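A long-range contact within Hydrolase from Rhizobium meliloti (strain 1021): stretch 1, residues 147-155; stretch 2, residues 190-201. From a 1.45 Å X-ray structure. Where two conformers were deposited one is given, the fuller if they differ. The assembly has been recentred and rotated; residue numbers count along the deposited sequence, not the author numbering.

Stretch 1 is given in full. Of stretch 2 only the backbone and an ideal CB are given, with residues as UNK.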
# COMPACT_ATOMS: atom_id res chain seq x y z
N LYS A 147 -14.64 -9.02 30.20
CA LYS A 147 -14.95 -7.67 30.63
C LYS A 147 -13.73 -6.76 30.41
O LYS A 147 -12.61 -7.22 30.15
CB LYS A 147 -15.35 -7.67 32.11
CG LYS A 147 -16.66 -8.41 32.38
CD LYS A 147 -16.99 -8.47 33.86
CE LYS A 147 -18.44 -8.91 34.09
NZ LYS A 147 -18.74 -10.20 33.41
N VAL A 148 -13.96 -5.45 30.52
CA VAL A 148 -12.93 -4.44 30.25
C VAL A 148 -12.88 -3.47 31.42
O VAL A 148 -13.91 -2.96 31.86
CB VAL A 148 -13.19 -3.67 28.94
CG1 VAL A 148 -12.10 -2.62 28.71
CG2 VAL A 148 -13.23 -4.62 27.76
N LEU A 149 -11.66 -3.19 31.90
CA LEU A 149 -11.44 -2.10 32.85
C LEU A 149 -10.54 -1.08 32.16
O LEU A 149 -9.36 -1.36 31.91
CB LEU A 149 -10.82 -2.61 34.14
CG LEU A 149 -10.42 -1.54 35.16
CD1 LEU A 149 -11.62 -0.69 35.62
CD2 LEU A 149 -9.71 -2.18 36.34
N VAL A 150 -11.10 0.09 31.85
CA VAL A 150 -10.34 1.21 31.30
C VAL A 150 -9.69 1.95 32.46
O VAL A 150 -10.37 2.34 33.42
CB VAL A 150 -11.27 2.15 30.51
CG1 VAL A 150 -10.53 3.41 30.07
CG2 VAL A 150 -11.87 1.42 29.31
N VAL A 151 -8.38 2.18 32.39
CA VAL A 151 -7.66 2.91 33.43
C VAL A 151 -7.09 4.17 32.81
O VAL A 151 -6.25 4.11 31.90
CB VAL A 151 -6.53 2.06 34.05
CG1 VAL A 151 -5.78 2.82 35.15
CG2 VAL A 151 -7.12 0.77 34.60
N ALA A 152 -7.51 5.32 33.33
CA ALA A 152 -6.88 6.55 32.92
C ALA A 152 -5.55 6.68 33.65
O ALA A 152 -5.51 6.53 34.89
CB ALA A 152 -7.76 7.77 33.23
N PRO A 153 -4.44 6.90 32.95
CA PRO A 153 -3.15 7.05 33.63
C PRO A 153 -3.10 8.34 34.43
O PRO A 153 -3.89 9.27 34.17
CB PRO A 153 -2.16 7.08 32.46
CG PRO A 153 -2.96 7.68 31.33
CD PRO A 153 -4.34 7.12 31.50
N PRO A 154 -2.21 8.44 35.41
CA PRO A 154 -2.08 9.70 36.14
C PRO A 154 -1.52 10.77 35.24
O PRO A 154 -0.77 10.48 34.29
CB PRO A 154 -1.11 9.35 37.28
CG PRO A 154 -0.27 8.26 36.74
CD PRO A 154 -1.17 7.46 35.79
N PRO A 155 -1.86 12.04 35.48
CA PRO A 155 -1.32 13.12 34.65
C PRO A 155 0.20 13.18 34.71
O PRO A 155 0.82 12.82 35.70
CB PRO A 155 -1.93 14.39 35.27
CG PRO A 155 -3.12 13.95 36.00
CD PRO A 155 -2.83 12.54 36.48
N UNK A 190 -20.33 0.87 28.16
CA UNK A 190 -20.84 -0.01 29.21
C UNK A 190 -19.76 -0.96 29.75
O UNK A 190 -19.99 -2.16 29.98
CB UNK A 190 -22.02 -0.82 28.68
N UNK A 191 -18.56 -0.42 29.98
CA UNK A 191 -17.47 -1.16 30.61
C UNK A 191 -17.04 -0.48 31.90
O UNK A 191 -17.63 0.52 32.33
CB UNK A 191 -16.28 -1.29 29.66
N UNK A 192 -16.01 -1.02 32.55
CA UNK A 192 -15.61 -0.50 33.85
C UNK A 192 -14.54 0.56 33.70
O UNK A 192 -13.84 0.62 32.69
CB UNK A 192 -15.11 -1.63 34.75
N UNK A 193 -14.40 1.41 34.72
CA UNK A 193 -13.48 2.54 34.69
C UNK A 193 -12.80 2.77 36.03
O UNK A 193 -13.43 2.65 37.09
CB UNK A 193 -14.22 3.81 34.27
N UNK A 194 -11.51 3.13 35.97
CA UNK A 194 -10.73 3.49 37.16
C UNK A 194 -9.77 4.62 36.82
O UNK A 194 -9.00 4.52 35.87
CB UNK A 194 -9.96 2.28 37.70
N UNK A 195 -9.84 5.71 37.59
CA UNK A 195 -8.93 6.84 37.40
C UNK A 195 -7.69 6.65 38.28
O UNK A 195 -7.76 6.80 39.50
CB UNK A 195 -9.63 8.16 37.73
N UNK A 196 -6.56 6.32 37.67
CA UNK A 196 -5.36 6.14 38.48
C UNK A 196 -5.03 7.40 39.27
O UNK A 196 -4.54 7.32 40.41
CB UNK A 196 -4.17 5.75 37.59
N UNK A 197 -5.30 8.58 38.70
CA UNK A 197 -4.99 9.84 39.36
C UNK A 197 -5.82 10.13 40.60
O UNK A 197 -5.48 11.08 41.32
CB UNK A 197 -5.17 10.99 38.36
N UNK A 198 -6.90 9.38 40.84
CA UNK A 198 -7.64 9.49 42.09
C UNK A 198 -6.92 8.82 43.24
O UNK A 198 -7.25 9.08 44.40
CB UNK A 198 -9.04 8.88 41.93
N UNK A 199 -5.90 8.03 42.93
CA UNK A 199 -5.20 7.21 43.90
C UNK A 199 -3.70 7.48 43.95
O UNK A 199 -3.11 7.41 45.03
CB UNK A 199 -5.44 5.73 43.59
N UNK A 200 -3.09 7.82 42.83
CA UNK A 200 -1.65 8.04 42.74
C UNK A 200 -1.37 9.29 41.91
O UNK A 200 -2.25 9.84 41.26
CB UNK A 200 -0.95 6.82 42.13
N UNK A 201 -0.10 9.72 41.95
CA UNK A 201 0.41 10.76 41.07
C UNK A 201 1.66 10.25 40.38
O UNK A 201 2.28 9.27 40.81
CB UNK A 201 0.70 12.05 41.84

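Position 190 has positive phi (62°) and a CB with nothing of stretch 1 within 5.5 Å. Glycine or asparagine tolerates such angles best, but other residues can adopt them; the deposited residue is Lys190, which closes a helix in a Schellman motif and takes no part in the contact.

At 191 the CA-to-CB bond points toward stretch 1, with the ideal CB 3.6 Å from Val148 O and 5.2 Å from Val150 CG2. Valine, isoleucine, leucine or threonine could use this apolar ground. It is Val191, which packs on both valines: its CG1 lies 3.9 Å from Val148 CB and its CG2 4.1 Å from Val150 CG2.

From 192 a parallel strand runs beside 147-152. The nitrogen of 192 donates to Val148 O (2.9 Å) and its carbonyl oxygen accepts from Val150 N (2.9 Å), bonds available to any residue but proline in the donor role. The CB stands on the same sheet face as Leu149, 3.7 Å from Leu149 CD1, so an aliphatic stem fits, while no charge of stretch 1 lies beside it to select a head group. Glu192 supplies that stem, and its carboxylate leads away from stretch 1.

Position 193 turns to the other face, that of Val150 and Ala152. Its CB is 4.2 Å from Val150 O, and small Ala152 leaves room alongside, so a long apolar or aromatic side chain suits. With chi1 at 174° (t), Phe193 reaches forward along the strand pair, past its register partner Val150 towards Ala152: CE1 comes 3.9 Å from Ala152 CB, which sits at the ring edge, and CD1 4.3 Å from Val150 CG1. Its CA makes a CA-H...O contact with Val150 O (3.4 Å).

Position 194 shares its face with Leu149 and Val151. The nitrogen of 194 donates to Val150 O (2.9 Å) and its oxygen accepts from Ala152 N (3.1 Å). Leucine, isoleucine, methionine or an aromatic could cover the methyls there. Phe194 does so, its CB 4.0 Å from Leu149 CD1 and its CD2 4.1 Å from Val151 CG1, which meets the ring edge.

At 195 the ideal CB is 4.9 Å from Ala152 CB; stretch 1 alone would allow several small or medium residues. Ala195 adds little to the contact.

Position 196 is more demanding. Its CB points toward stretch 1, 3.1 Å from Ala152 O, with Pro154 CD and Val151 CG1 close by, which favours a small side chain. Ala196 packs its CB 3.9 Å from Pro154 CD, while its N donates to Ala152 O (3.0 Å).

At 197 an ideal CB would lie only 3.4 Å from Pro155 CD, so glycine is the comfortable choice. Gly197 N donates to a water (2.8 Å) that in turn donates to Pro153 O (3.1 Å).

Positions 198 and 199 are out of reach and unconstrained by stretch 1; they are Asp198 and Cys199.

At 200 the CA-to-CB bond points sideways, with the ideal CB 5.5 Å from Pro154 CB, inviting a longer apolar chain; Ile200 brings CD1 within 3.9 Å of Pro154 CG. Position 201 points away and could be polar, as Ser201 is.

Stretch 2 (190-201) KVEFFAAGDCIS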
# COMPACT_ATOMS: atom_id res chain seq x y z
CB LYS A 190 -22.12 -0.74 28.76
CG LYS A 190 -23.20 0.18 28.16
CD LYS A 190 -23.85 1.09 29.22
CE LYS A 190 -24.83 2.14 28.62
NZ LYS A 190 -24.12 3.22 27.86
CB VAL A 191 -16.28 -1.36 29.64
CG1 VAL A 191 -16.71 -2.15 28.39
CG2 VAL A 191 -15.66 -0.02 29.25
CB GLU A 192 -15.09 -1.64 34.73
CG GLU A 192 -16.05 -2.83 34.88
CD GLU A 192 -17.34 -2.49 35.61
OE1 GLU A 192 -17.31 -1.67 36.55
OE2 GLU A 192 -18.39 -3.06 35.25
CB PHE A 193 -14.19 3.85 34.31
CG PHE A 193 -13.29 5.06 34.41
CD1 PHE A 193 -12.25 5.23 33.51
CD2 PHE A 193 -13.48 6.01 35.40
CE1 PHE A 193 -11.41 6.32 33.59
CE2 PHE A 193 -12.64 7.11 35.49
CZ PHE A 193 -11.61 7.27 34.57
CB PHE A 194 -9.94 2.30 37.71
CG PHE A 194 -9.07 2.65 38.88
CD1 PHE A 194 -9.64 3.05 40.08
CD2 PHE A 194 -7.68 2.65 38.78
CE1 PHE A 194 -8.85 3.40 41.16
CE2 PHE A 194 -6.90 3.00 39.85
CZ PHE A 194 -7.48 3.38 41.04
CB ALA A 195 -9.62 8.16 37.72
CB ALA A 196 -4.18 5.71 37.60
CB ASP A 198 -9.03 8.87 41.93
CG ASP A 198 -9.95 9.71 41.04
OD1 ASP A 198 -9.60 10.86 40.68
OD2 ASP A 198 -11.04 9.21 40.71
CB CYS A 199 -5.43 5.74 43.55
SG CYS A 199 -4.45 4.61 44.48
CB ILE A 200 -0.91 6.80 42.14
CG1 ILE A 200 -1.35 6.57 40.68
CG2 ILE A 200 -1.13 5.56 43.04
CD1 ILE A 200 -0.31 5.89 39.83
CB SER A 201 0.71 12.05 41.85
OG SER A 201 1.79 11.90 42.74
O HOH W 1 -6.25 9.34 36.15
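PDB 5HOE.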